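Local coordinates for flavin-dependent thymidylate synthase (Thermus thermophilus, PDB 6J61), which probably catalyses the reductive methylation of dUMP to dTMP, using methylenetetrahydrofolate as methyl donor and NADPH with bound FAD as reductant, as a homotetramer, at residues Q29-S34 with A46-Y51; G13-V18 with A201-E206; K71-V76 with R194-A199. All coordinates share one frame; numbering follows the deposited sequence.

Contact 1. Residues Q29-S34 with A46-Y51; sequences QAARVS and AALIDY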
ATOM      1  N   GLN A  29       7.536 -22.822  -2.380  1.00 37.73           N
ATOM      2  CA  GLN A  29       6.201 -23.373  -2.571  1.00 38.79           C
ATOM      3  C   GLN A  29       5.316 -22.398  -3.366  1.00 40.07           C
ATOM      4  O   GLN A  29       4.694 -22.775  -4.369  1.00 39.66           O
ATOM      5  CB  GLN A  29       5.569 -23.665  -1.205  1.00 39.34           C
ATOM      6  CG  GLN A  29       4.063 -23.897  -1.240  1.00 37.31           C
ATOM      7  CD  GLN A  29       3.466 -24.033   0.146  1.00 39.06           C
ATOM      8  OE1 GLN A  29       3.633 -23.165   1.002  1.00 36.93           O
ATOM      9  NE2 GLN A  29       2.760 -25.129   0.371  1.00 41.67           N
ATOM     10  N   ALA A  30       5.250 -21.148  -2.906  1.00 39.53           N
ATOM     11  CA  ALA A  30       4.452 -20.122  -3.583  1.00 39.14           C
ATOM     12  C   ALA A  30       4.989 -19.876  -4.995  1.00 39.28           C
ATOM     13  O   ALA A  30       4.225 -19.652  -5.930  1.00 39.50           O
ATOM     14  CB  ALA A  30       4.478 -18.825  -2.782  1.00 38.89           C
ATOM     15  N   ALA A  31       6.310 -19.914  -5.147  1.00 39.15           N
ATOM     16  CA  ALA A  31       6.917 -19.703  -6.449  1.00 39.02           C
ATOM     17  C   ALA A  31       6.441 -20.779  -7.411  1.00 39.34           C
ATOM     18  O   ALA A  31       6.203 -20.512  -8.592  1.00 40.31           O
ATOM     19  CB  ALA A  31       8.436 -19.728  -6.333  1.00 38.91           C
ATOM     20  N   ARG A  32       6.281 -21.997  -6.911  1.00 39.43           N
ATOM     21  CA  ARG A  32       5.835 -23.086  -7.774  1.00 40.96           C
ATOM     22  C   ARG A  32       4.311 -23.246  -7.782  1.00 42.55           C
ATOM     23  O   ARG A  32       3.779 -24.107  -8.478  1.00 43.01           O
ATOM     24  CB  ARG A  32       6.518 -24.400  -7.358  1.00 39.79           C
ATOM     25  CG  ARG A  32       8.054 -24.338  -7.419  1.00 38.26           C
ATOM     26  CD  ARG A  32       8.721 -25.667  -7.074  1.00 36.39           C
ATOM     27  NE  ARG A  32      10.180 -25.587  -7.150  1.00 34.71           N
ATOM     28  CZ  ARG A  32      10.998 -25.938  -6.159  1.00 35.22           C
ATOM     29  NH1 ARG A  32      10.502 -26.401  -5.020  1.00 37.18           N
ATOM     30  NH2 ARG A  32      12.307 -25.794  -6.282  1.00 30.97           N
ATOM     31  N   VAL A  33       3.614 -22.400  -7.025  1.00 44.01           N
ATOM     32  CA  VAL A  33       2.150 -22.455  -6.945  1.00 45.88           C
ATOM     33  C   VAL A  33       1.742 -23.920  -6.843  1.00 47.39           C
ATOM     34  O   VAL A  33       0.972 -24.425  -7.648  1.00 47.30           O
ATOM     35  CB  VAL A  33       1.502 -21.842  -8.196  1.00 45.48           C
ATOM     36  CG1 VAL A  33       0.016 -21.590  -7.949  1.00 45.94           C
ATOM     37  CG2 VAL A  33       2.210 -20.559  -8.564  1.00 45.88           C
ATOM     38  N   SER A  34       2.274 -24.587  -5.829  1.00 50.21           N
ATOM     39  CA  SER A  34       2.045 -26.005  -5.611  1.00 51.89           C
ATOM     40  C   SER A  34       0.747 -26.390  -4.923  1.00 52.48           C
ATOM     41  O   SER A  34       0.183 -25.616  -4.142  1.00 52.43           O
ATOM     42  CB  SER A  34       3.220 -26.583  -4.814  1.00 51.91           C
ATOM     43  OG  SER A  34       3.078 -27.980  -4.641  1.00 54.66           O
ATOM     44  N   ALA A  46      17.588 -23.667  -2.768  1.00 38.03           N
ATOM     45  CA  ALA A  46      18.507 -22.571  -2.538  1.00 34.54           C
ATOM     46  C   ALA A  46      18.728 -21.913  -3.897  1.00 34.68           C
ATOM     47  O   ALA A  46      18.728 -20.696  -4.018  1.00 35.80           O
ATOM     48  CB  ALA A  46      19.817 -23.095  -1.988  1.00 32.97           C
ATOM     49  N   ALA A  47      18.893 -22.734  -4.927  1.00 34.95           N
ATOM     50  CA  ALA A  47      19.107 -22.230  -6.273  1.00 35.59           C
ATOM     51  C   ALA A  47      17.906 -21.408  -6.753  1.00 36.15           C
ATOM     52  O   ALA A  47      18.083 -20.323  -7.314  1.00 36.72           O
ATOM     53  CB  ALA A  47      19.377 -23.394  -7.235  1.00 34.33           C
ATOM     54  N   LEU A  48      16.694 -21.925  -6.540  1.00 34.73           N
ATOM     55  CA  LEU A  48      15.485 -21.218  -6.950  1.00 35.53           C
ATOM     56  C   LEU A  48      15.373 -19.931  -6.138  1.00 36.57           C
ATOM     57  O   LEU A  48      15.104 -18.859  -6.675  1.00 38.85           O
ATOM     58  CB  LEU A  48      14.230 -22.060  -6.692  1.00 36.67           C
ATOM     59  CG  LEU A  48      13.021 -21.926  -7.644  1.00 39.93           C
ATOM     60  CD1 LEU A  48      11.743 -22.329  -6.905  1.00 36.52           C
ATOM     61  CD2 LEU A  48      12.893 -20.509  -8.174  1.00 38.91           C
ATOM     62  N   ILE A  49      15.583 -20.032  -4.837  1.00 34.90           N
ATOM     63  CA  ILE A  49      15.478 -18.852  -4.017  1.00 35.04           C
ATOM     64  C   ILE A  49      16.512 -17.818  -4.432  1.00 35.21           C
ATOM     65  O   ILE A  49      16.230 -16.624  -4.456  1.00 33.75           O
ATOM     66  CB  ILE A  49      15.615 -19.203  -2.530  1.00 33.74           C
ATOM     67  CG1 ILE A  49      14.345 -19.933  -2.069  1.00 32.09           C
ATOM     68  CG2 ILE A  49      15.853 -17.939  -1.719  1.00 32.43           C
ATOM     69  CD1 ILE A  49      14.373 -20.416  -0.625  1.00 28.92           C
ATOM     70  N   ASP A  50      17.707 -18.277  -4.779  1.00 37.05           N
ATOM     71  CA  ASP A  50      18.756 -17.362  -5.197  1.00 36.65           C
ATOM     72  C   ASP A  50      18.318 -16.652  -6.467  1.00 37.09           C
ATOM     73  O   ASP A  50      18.500 -15.449  -6.622  1.00 37.72           O
ATOM     74  CB  ASP A  50      20.046 -18.108  -5.492  1.00 37.44           C
ATOM     75  CG  ASP A  50      21.176 -17.166  -5.807  1.00 40.91           C
ATOM     76  OD1 ASP A  50      21.752 -16.608  -4.846  1.00 44.62           O
ATOM     77  OD2 ASP A  50      21.469 -16.953  -7.006  1.00 41.49           O
ATOM     78  N   TYR A  51      17.736 -17.420  -7.375  1.00 36.08           N
ATOM     79  CA  TYR A  51      17.267 -16.899  -8.644  1.00 37.24           C
ATOM     80  C   TYR A  51      16.198 -15.806  -8.475  1.00 39.33           C
ATOM     81  O   TYR A  51      16.266 -14.751  -9.120  1.00 39.64           O
ATOM     82  CB  TYR A  51      16.730 -18.066  -9.488  1.00 36.31           C
ATOM     83  CG  TYR A  51      16.112 -17.668 -10.807  1.00 38.33           C
ATOM     84  CD1 TYR A  51      14.834 -17.120 -10.860  1.00 38.66           C
ATOM     85  CD2 TYR A  51      16.823 -17.794 -12.001  1.00 39.58           C
ATOM     86  CE1 TYR A  51      14.283 -16.702 -12.057  1.00 39.44           C
ATOM     87  CE2 TYR A  51      16.280 -17.379 -13.211  1.00 39.82           C
ATOM     88  CZ  TYR A  51      15.007 -16.831 -13.226  1.00 40.76           C
ATOM     89  OH  TYR A  51      14.453 -16.399 -14.403  1.00 41.59           O
TER

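Contact 2. Residues G13-V18 with A201-E206; sequences GFVRLV and AEIVKE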
ATOM      1  N   GLY A  13      15.471  -1.505  25.737  1.00 39.10           N
ATOM      2  CA  GLY A  13      14.616  -2.006  24.676  1.00 37.64           C
ATOM      3  C   GLY A  13      14.788  -3.477  24.332  1.00 37.23           C
ATOM      4  O   GLY A  13      15.530  -4.196  24.989  1.00 37.06           O
ATOM      5  N   PHE A  14      14.089  -3.934  23.298  1.00 36.84           N
ATOM      6  CA  PHE A  14      14.190  -5.325  22.875  1.00 35.67           C
ATOM      7  C   PHE A  14      13.428  -5.627  21.584  1.00 35.55           C
ATOM      8  O   PHE A  14      12.692  -4.792  21.066  1.00 36.62           O
ATOM      9  CB  PHE A  14      13.709  -6.256  24.003  1.00 35.15           C
ATOM     10  CG  PHE A  14      12.248  -6.083  24.382  1.00 37.60           C
ATOM     11  CD1 PHE A  14      11.234  -6.657  23.612  1.00 36.57           C
ATOM     12  CD2 PHE A  14      11.890  -5.372  25.529  1.00 38.90           C
ATOM     13  CE1 PHE A  14       9.889  -6.528  23.979  1.00 36.78           C
ATOM     14  CE2 PHE A  14      10.544  -5.239  25.903  1.00 38.33           C
ATOM     15  CZ  PHE A  14       9.544  -5.819  25.126  1.00 36.64           C
ATOM     16  N   VAL A  15      13.636  -6.827  21.062  1.00 35.77           N
ATOM     17  CA  VAL A  15      12.970  -7.297  19.862  1.00 36.43           C
ATOM     18  C   VAL A  15      12.633  -8.750  20.167  1.00 37.45           C
ATOM     19  O   VAL A  15      13.518  -9.532  20.525  1.00 38.68           O
ATOM     20  CB  VAL A  15      13.900  -7.220  18.622  1.00 37.65           C
ATOM     21  CG1 VAL A  15      13.244  -7.899  17.436  1.00 40.05           C
ATOM     22  CG2 VAL A  15      14.194  -5.772  18.275  1.00 36.67           C
ATOM     23  N   ARG A  16      11.356  -9.102  20.045  1.00 38.17           N
ATOM     24  CA  ARG A  16      10.888 -10.462  20.319  1.00 39.25           C
ATOM     25  C   ARG A  16      10.036 -11.012  19.164  1.00 37.44           C
ATOM     26  O   ARG A  16       9.095 -10.363  18.716  1.00 39.12           O
ATOM     27  CB  ARG A  16      10.076 -10.461  21.637  1.00 42.46           C
ATOM     28  CG  ARG A  16       9.343 -11.770  21.981  1.00 44.16           C
ATOM     29  CD  ARG A  16       8.825 -11.777  23.434  1.00 44.33           C
ATOM     30  NE  ARG A  16       7.567 -11.049  23.604  1.00 45.98           N
ATOM     31  CZ  ARG A  16       6.381 -11.504  23.201  1.00 47.20           C
ATOM     32  NH1 ARG A  16       6.284 -12.687  22.608  1.00 47.01           N
ATOM     33  NH2 ARG A  16       5.286 -10.777  23.376  1.00 45.65           N
ATOM     34  N   LEU A  17      10.367 -12.197  18.669  1.00 35.62           N
ATOM     35  CA  LEU A  17       9.583 -12.780  17.580  1.00 35.01           C
ATOM     36  C   LEU A  17       8.277 -13.342  18.141  1.00 36.26           C
ATOM     37  O   LEU A  17       8.283 -14.338  18.855  1.00 37.53           O
ATOM     38  CB  LEU A  17      10.355 -13.902  16.879  1.00 30.49           C
ATOM     39  CG  LEU A  17       9.547 -14.585  15.768  1.00 28.47           C
ATOM     40  CD1 LEU A  17       9.326 -13.597  14.645  1.00 27.08           C
ATOM     41  CD2 LEU A  17      10.263 -15.821  15.245  1.00 25.49           C
ATOM     42  N   VAL A  18       7.156 -12.712  17.819  1.00 37.00           N
ATOM     43  CA  VAL A  18       5.880 -13.183  18.327  1.00 37.04           C
ATOM     44  C   VAL A  18       5.374 -14.362  17.503  1.00 38.96           C
ATOM     45  O   VAL A  18       5.084 -15.422  18.067  1.00 40.82           O
ATOM     46  CB  VAL A  18       4.857 -12.024  18.378  1.00 36.24           C
ATOM     47  CG1 VAL A  18       3.485 -12.520  18.777  1.00 33.59           C
ATOM     48  CG2 VAL A  18       5.339 -10.995  19.391  1.00 34.41           C
ATOM     49  N   ALA A 201      17.695  -8.700  11.995  1.00 38.60           N
ATOM     50  CA  ALA A 201      18.473  -9.424  11.000  1.00 38.79           C
ATOM     51  C   ALA A 201      18.885 -10.776  11.580  1.00 38.94           C
ATOM     52  O   ALA A 201      18.776 -11.822  10.922  1.00 38.59           O
ATOM     53  CB  ALA A 201      19.700  -8.611  10.619  1.00 38.27           C
ATOM     54  N   GLU A 202      19.347 -10.755  12.823  1.00 37.80           N
ATOM     55  CA  GLU A 202      19.762 -11.986  13.472  1.00 41.29           C
ATOM     56  C   GLU A 202      18.619 -13.001  13.505  1.00 41.61           C
ATOM     57  O   GLU A 202      18.803 -14.170  13.164  1.00 43.51           O
ATOM     58  CB  GLU A 202      20.234 -11.700  14.895  1.00 42.69           C
ATOM     59  CG  GLU A 202      21.278 -12.673  15.376  1.00 48.78           C
ATOM     60  CD  GLU A 202      22.534 -12.636  14.519  1.00 52.22           C
ATOM     61  OE1 GLU A 202      23.192 -11.569  14.472  1.00 51.68           O
ATOM     62  OE2 GLU A 202      22.853 -13.672  13.889  1.00 54.31           O
ATOM     63  N   ILE A 203      17.432 -12.555  13.900  1.00 40.54           N
ATOM     64  CA  ILE A 203      16.302 -13.463  13.971  1.00 39.67           C
ATOM     65  C   ILE A 203      15.934 -14.005  12.603  1.00 40.95           C
ATOM     66  O   ILE A 203      15.615 -15.179  12.469  1.00 42.68           O
ATOM     67  CB  ILE A 203      15.062 -12.787  14.591  1.00 37.74           C
ATOM     68  CG1 ILE A 203      15.386 -12.293  15.993  1.00 35.12           C
ATOM     69  CG2 ILE A 203      13.916 -13.776  14.677  1.00 34.45           C
ATOM     70  CD1 ILE A 203      14.264 -11.508  16.614  1.00 38.55           C
ATOM     71  N   VAL A 204      15.986 -13.159  11.582  1.00 40.49           N
ATOM     72  CA  VAL A 204      15.636 -13.604  10.239  1.00 40.35           C
ATOM     73  C   VAL A 204      16.674 -14.593   9.699  1.00 39.87           C
ATOM     74  O   VAL A 204      16.321 -15.597   9.071  1.00 37.90           O
ATOM     75  CB  VAL A 204      15.472 -12.384   9.279  1.00 40.62           C
ATOM     76  CG1 VAL A 204      15.269 -12.842   7.845  1.00 40.81           C
ATOM     77  CG2 VAL A 204      14.271 -11.559   9.710  1.00 39.72           C
ATOM     78  N   LYS A 205      17.947 -14.322   9.966  1.00 40.33           N
ATOM     79  CA  LYS A 205      19.020 -15.202   9.513  1.00 41.83           C
ATOM     80  C   LYS A 205      18.824 -16.640  10.007  1.00 41.95           C
ATOM     81  O   LYS A 205      19.021 -17.591   9.252  1.00 42.11           O
ATOM     82  CB  LYS A 205      20.368 -14.666   9.980  1.00 42.05           C
ATOM     83  CG  LYS A 205      21.549 -15.479   9.506  1.00 45.79           C
ATOM     84  CD  LYS A 205      22.860 -14.825   9.945  1.00 50.33           C
ATOM     85  CE  LYS A 205      24.082 -15.629   9.502  1.00 51.78           C
ATOM     86  NZ  LYS A 205      25.365 -14.922   9.821  1.00 54.56           N
ATOM     87  N   GLU A 206      18.427 -16.804  11.264  1.00 41.69           N
ATOM     88  CA  GLU A 206      18.193 -18.144  11.799  1.00 42.83           C
ATOM     89  C   GLU A 206      16.911 -18.787  11.263  1.00 40.97           C
ATOM     90  O   GLU A 206      16.889 -19.983  10.995  1.00 39.84           O
ATOM     91  CB  GLU A 206      18.133 -18.116  13.330  1.00 46.39           C
ATOM     92  CG  GLU A 206      19.446 -18.507  14.033  1.00 53.18           C
ATOM     93  CD  GLU A 206      19.725 -20.017  14.011  1.00 55.35           C
ATOM     94  OE1 GLU A 206      18.948 -20.785  14.626  1.00 58.17           O
ATOM     95  OE2 GLU A 206      20.723 -20.438  13.385  1.00 55.86           O
TER

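Contact 3. Residues K71-V76 with R194-A199; sequences KAPIFV and RQYARA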
ATOM      1  N   LYS A  71      10.179  -2.810  21.748  1.00 35.39           N
ATOM      2  CA  LYS A  71      10.170  -1.774  22.774  1.00 35.11           C
ATOM      3  C   LYS A  71      11.312  -0.846  22.369  1.00 33.99           C
ATOM      4  O   LYS A  71      12.460  -1.283  22.243  1.00 32.58           O
ATOM      5  CB  LYS A  71      10.440  -2.401  24.150  1.00 37.36           C
ATOM      6  CG  LYS A  71      10.384  -1.428  25.313  1.00 38.05           C
ATOM      7  CD  LYS A  71      10.599  -2.126  26.644  1.00 37.89           C
ATOM      8  CE  LYS A  71      10.505  -1.116  27.782  1.00 40.31           C
ATOM      9  NZ  LYS A  71      10.905  -1.683  29.100  1.00 41.90           N
ATOM     10  N   ALA A  72      11.003   0.426  22.151  1.00 34.08           N
ATOM     11  CA  ALA A  72      12.027   1.367  21.729  1.00 34.18           C
ATOM     12  C   ALA A  72      11.686   2.812  22.007  1.00 34.36           C
ATOM     13  O   ALA A  72      10.541   3.156  22.264  1.00 33.56           O
ATOM     14  CB  ALA A  72      12.292   1.194  20.236  1.00 35.17           C
ATOM     15  N   PRO A  73      12.698   3.690  21.948  1.00 35.94           N
ATOM     16  CA  PRO A  73      12.497   5.121  22.191  1.00 35.73           C
ATOM     17  C   PRO A  73      11.591   5.680  21.090  1.00 38.05           C
ATOM     18  O   PRO A  73      11.656   5.248  19.936  1.00 40.52           O
ATOM     19  CB  PRO A  73      13.914   5.683  22.116  1.00 33.24           C
ATOM     20  CG  PRO A  73      14.759   4.525  22.517  1.00 34.38           C
ATOM     21  CD  PRO A  73      14.129   3.382  21.789  1.00 33.17           C
ATOM     22  N   ILE A  74      10.753   6.644  21.441  1.00 37.85           N
ATOM     23  CA  ILE A  74       9.849   7.225  20.476  1.00 36.75           C
ATOM     24  C   ILE A  74      10.571   7.705  19.222  1.00 38.26           C
ATOM     25  O   ILE A  74      10.108   7.437  18.110  1.00 39.60           O
ATOM     26  CB  ILE A  74       9.036   8.375  21.121  1.00 35.68           C
ATOM     27  CG1 ILE A  74       8.025   7.784  22.097  1.00 37.07           C
ATOM     28  CG2 ILE A  74       8.293   9.174  20.078  1.00 33.28           C
ATOM     29  CD1 ILE A  74       7.269   8.830  22.907  1.00 40.36           C
ATOM     30  N   PHE A  75      11.706   8.389  19.373  1.00 37.32           N
ATOM     31  CA  PHE A  75      12.405   8.882  18.186  1.00 37.91           C
ATOM     32  C   PHE A  75      12.875   7.747  17.265  1.00 38.55           C
ATOM     33  O   PHE A  75      13.075   7.945  16.069  1.00 38.59           O
ATOM     34  CB  PHE A  75      13.577   9.820  18.556  1.00 36.77           C
ATOM     35  CG  PHE A  75      14.800   9.117  19.063  1.00 37.28           C
ATOM     36  CD1 PHE A  75      14.833   8.573  20.342  1.00 35.57           C
ATOM     37  CD2 PHE A  75      15.928   9.009  18.258  1.00 37.08           C
ATOM     38  CE1 PHE A  75      15.971   7.932  20.813  1.00 39.08           C
ATOM     39  CE2 PHE A  75      17.071   8.370  18.719  1.00 39.24           C
ATOM     40  CZ  PHE A  75      17.096   7.829  20.000  1.00 38.39           C
ATOM     41  N   VAL A  76      13.045   6.553  17.813  1.00 38.55           N
ATOM     42  CA  VAL A  76      13.425   5.436  16.970  1.00 39.11           C
ATOM     43  C   VAL A  76      12.138   4.905  16.327  1.00 38.28           C
ATOM     44  O   VAL A  76      12.124   4.522  15.149  1.00 39.65           O
ATOM     45  CB  VAL A  76      14.110   4.328  17.784  1.00 38.77           C
ATOM     46  CG1 VAL A  76      14.213   3.050  16.967  1.00 40.54           C
ATOM     47  CG2 VAL A  76      15.496   4.784  18.174  1.00 39.47           C
ATOM     48  N   ARG A 194      19.739   1.304  13.830  1.00 34.06           N
ATOM     49  CA  ARG A 194      20.579   0.297  13.185  1.00 35.96           C
ATOM     50  C   ARG A 194      20.648  -0.929  14.089  1.00 35.10           C
ATOM     51  O   ARG A 194      20.509  -2.060  13.626  1.00 33.81           O
ATOM     52  CB  ARG A 194      22.002   0.811  12.940  1.00 37.51           C
ATOM     53  CG  ARG A 194      22.095   1.955  11.965  1.00 40.37           C
ATOM     54  CD  ARG A 194      23.241   1.731  10.990  1.00 44.71           C
ATOM     55  NE  ARG A 194      24.530   1.607  11.652  1.00 45.46           N
ATOM     56  CZ  ARG A 194      25.155   2.619  12.237  1.00 47.29           C
ATOM     57  NH1 ARG A 194      24.606   3.824  12.236  1.00 47.02           N
ATOM     58  NH2 ARG A 194      26.334   2.429  12.814  1.00 50.86           N
ATOM     59  N   GLN A 195      20.855  -0.689  15.385  1.00 34.96           N
ATOM     60  CA  GLN A 195      20.961  -1.762  16.364  1.00 34.81           C
ATOM     61  C   GLN A 195      19.695  -2.597  16.371  1.00 34.02           C
ATOM     62  O   GLN A 195      19.759  -3.814  16.490  1.00 36.92           O
ATOM     63  CB  GLN A 195      21.237  -1.197  17.770  1.00 34.91           C
ATOM     64  CG  GLN A 195      22.450  -0.265  17.851  1.00 36.74           C
ATOM     65  CD  GLN A 195      23.591  -0.687  16.922  1.00 40.51           C
ATOM     66  OE1 GLN A 195      24.097  -1.807  17.005  1.00 41.03           O
ATOM     67  NE2 GLN A 195      23.988   0.214  16.021  1.00 40.86           N
ATOM     68  N   TYR A 196      18.542  -1.954  16.237  1.00 32.67           N
ATOM     69  CA  TYR A 196      17.288  -2.700  16.207  1.00 33.65           C
ATOM     70  C   TYR A 196      17.223  -3.542  14.940  1.00 32.93           C
ATOM     71  O   TYR A 196      16.733  -4.663  14.952  1.00 33.17           O
ATOM     72  CB  TYR A 196      16.084  -1.747  16.270  1.00 33.52           C
ATOM     73  CG  TYR A 196      15.710  -1.354  17.674  1.00 32.47           C
ATOM     74  CD1 TYR A 196      14.896  -2.183  18.458  1.00 31.76           C
ATOM     75  CD2 TYR A 196      16.198  -0.171  18.242  1.00 30.72           C
ATOM     76  CE1 TYR A 196      14.578  -1.841  19.779  1.00 29.42           C
ATOM     77  CE2 TYR A 196      15.885   0.178  19.551  1.00 27.88           C
ATOM     78  CZ  TYR A 196      15.081  -0.662  20.313  1.00 28.73           C
ATOM     79  OH  TYR A 196      14.813  -0.339  21.619  1.00 31.70           O
ATOM     80  N   ALA A 197      17.720  -2.996  13.840  1.00 34.16           N
ATOM     81  CA  ALA A 197      17.718  -3.730  12.579  1.00 35.03           C
ATOM     82  C   ALA A 197      18.664  -4.941  12.686  1.00 35.16           C
ATOM     83  O   ALA A 197      18.408  -5.996  12.103  1.00 33.55           O
ATOM     84  CB  ALA A 197      18.139  -2.793  11.429  1.00 32.77           C
ATOM     85  N   ARG A 198      19.753  -4.788  13.438  1.00 36.86           N
ATOM     86  CA  ARG A 198      20.705  -5.883  13.618  1.00 39.56           C
ATOM     87  C   ARG A 198      20.008  -7.031  14.355  1.00 38.24           C
ATOM     88  O   ARG A 198      20.112  -8.202  13.973  1.00 37.67           O
ATOM     89  CB  ARG A 198      21.933  -5.424  14.420  1.00 41.80           C
ATOM     90  CG  ARG A 198      22.855  -4.451  13.690  1.00 47.15           C
ATOM     91  CD  ARG A 198      24.313  -4.680  14.112  1.00 54.52           C
ATOM     92  NE  ARG A 198      24.985  -3.465  14.588  1.00 62.02           N
ATOM     93  CZ  ARG A 198      25.622  -2.586  13.813  1.00 64.54           C
ATOM     94  NH1 ARG A 198      25.691  -2.773  12.496  1.00 63.63           N
ATOM     95  NH2 ARG A 198      26.195  -1.513  14.358  1.00 64.07           N
ATOM     96  N   ALA A 199      19.290  -6.683  15.413  1.00 36.66           N
ATOM     97  CA  ALA A 199      18.563  -7.669  16.186  1.00 35.39           C
ATOM     98  C   ALA A 199      17.633  -8.457  15.260  1.00 35.20           C
ATOM     99  O   ALA A 199      17.635  -9.689  15.243  1.00 33.65           O
ATOM    100  CB  ALA A 199      17.758  -6.971  17.266  1.00 35.08           C
TER

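Contact 1. Residues Q29-S34 with A46-Y51
The guanidinium of Arg32, which meets Leu48 across the contact, is held by two polar bonds: NH2 forms a salt bridge with Asp45 OD1, in the residue just before 46-51, and NH1 donates to the carbonyl oxygen of Gly38 in the loop between the two helices. With both terminal nitrogens bonded, the flat group has little freedom to turn, and one of its faces is set against the leucine. CD1 of Leu48 packs over that face, 3.6 Å from Arg32 NH2, 3.6 Å from Arg32 NE and 3.8 Å from Arg32 CZ, so the methyl sits over the NE, CZ and NH2 part of the plane. The torsions explain the placement. Arg32 CG stands anti to the carbonyl carbon (chi1 -59°), and from CG to NE the chain is fully extended, which carries the charged group from its own helix across to the side of Leu48. Next to the arginine in sequence, Ala31 points its methyl at the same leucine branch, with CB 4.2 Å from Leu48 CD1. Leu48 thus meets both an apolar methyl and a charged plane, and the interface is small, 121 Å² in all. The contact joins helix 24-32 to helix 42-54, whose backbones stay well apart here, the nearest CA atoms being those of Ala31 and Leu48 at 8.7 Å. Leu48 also packs on Val28, about one turn earlier in helix 24-32. Ala31 packs on Pro60, and its side chain is about 8 Å from a bound FAD. Helix 42-54 also lies against helix 209-220, through Ile49 and Leu210, while Ala30 and Val33 pack on Tyr169 in strand 165-173 of a second subunit.

Contact 2. Residues G13-V18 with A201-E206
Val15 is the first residue of 13-18 to meet 201-206, its CG1 methyl lying 3.8 Å from CD1 of Ile203. That methyl is anti to the backbone N (chi1 172°), and it meets the far end of the isoleucine rather than its branch point. Arg16 then turns to the other side of the sheet, as strand alternation requires, where its NH2 bonds to ND1 of His69 and its side chain packs on Ser34 of a second subunit. Leu17 comes back to the helix side and offers its CB to the other branch of Ile203, with Leu17 CB 4.2 Å from Ile203 CG2. One isoleucine therefore serves two strand residues, CD1 for Val15 and CG2 for Leu17. Around them, Val15 also touches Ala199 and Ile200 of the helix and Phe68 of strand 65-73, while Ile203 reaches Ile7 of strand 6-9. Every touching atom between the two segments is an aliphatic carbon. The union of helix and sheet at this point therefore rests on van der Waals packing and probably on the hydrophobic effect; Val15 and Ile203 are buried, while Leu17 remains partly exposed.

Contact 3. Residues K71-V76 with R194-A199
The ring of Tyr196 reaches from helix 191-207 to the end of strand 65-73, with the carbonyl oxygen of Lys71 at its edge, near the ring plane. Ala72 CB, Pro73 CD and Val76 CG1 approach it obliquely, and Val76 CG1 is 4.0 Å from Tyr196 CD2. A second ring, that of Phe75, has Val76 CG2 over one face, 3.8 Å above the plane and offset toward the rim, so the two methyls of this valine serve different aromatics. The one bond across the contact is donated by Tyr196 OH to Lys71 O at 2.6 Å. It lies in the carbonyl plane and uses a lone pair, with a C=O...OH angle of 137°. Close beside it Ala72 points its methyl at the phenol, CB standing 3.4 Å from Tyr196 CZ, while Pro73 CD lies 3.8 Å from Tyr196 OH. Tyr196 keeps CG beside its backbone N (chi1 -85°), and the ring then spans the gap between strand and helix; the short axes of 71-73 and 194-199 are 11.0 Å apart and nearly antiparallel (164°). Pro73 is the N-cap residue where strand 65-73 gives way to helix 74-80, so the tyrosine covers the junction from strand to helix. Lys71 sets off away from 194-199, and its NZ forms a salt bridge with Glu101, while Tyr196 packs further on Tyr165, Val9 and Leu10. The side chain of Tyr196 is about 4 Å from that of Trp80, predicted to take part in dUMP binding. Chemically, the contact is an apolar core with one polar link: the buried phenol hydroxyl is satisfied by a short bond to a strand carbonyl, which pins the outer end of the ring while its carbons pack against alanine, proline and valine.

Overall arrangement
Contacts 2 and 3 are neighbours, with centres about 12 Å apart. Both use helix 191-207, and their strands, 13-21 and 65-73, lie side by side in the antiparallel sheet. They touch directly, Val15 CG2 lying 3.7 Å from Tyr196 CD1, and together they fasten one helix across adjacent strands. Contact 1 stands apart, its centre about 24 Å from that of contact 2 and about 32 Å from that of contact 3, and joins two helices near the surface. Along the chain contact 2 spans the other two, with contact 1 closing before contact 3 opens. Core packing thus lies at the sheet, while contact 1 lies in a helical region near bound FAD; contacts 1 and 2 both touch the second subunit.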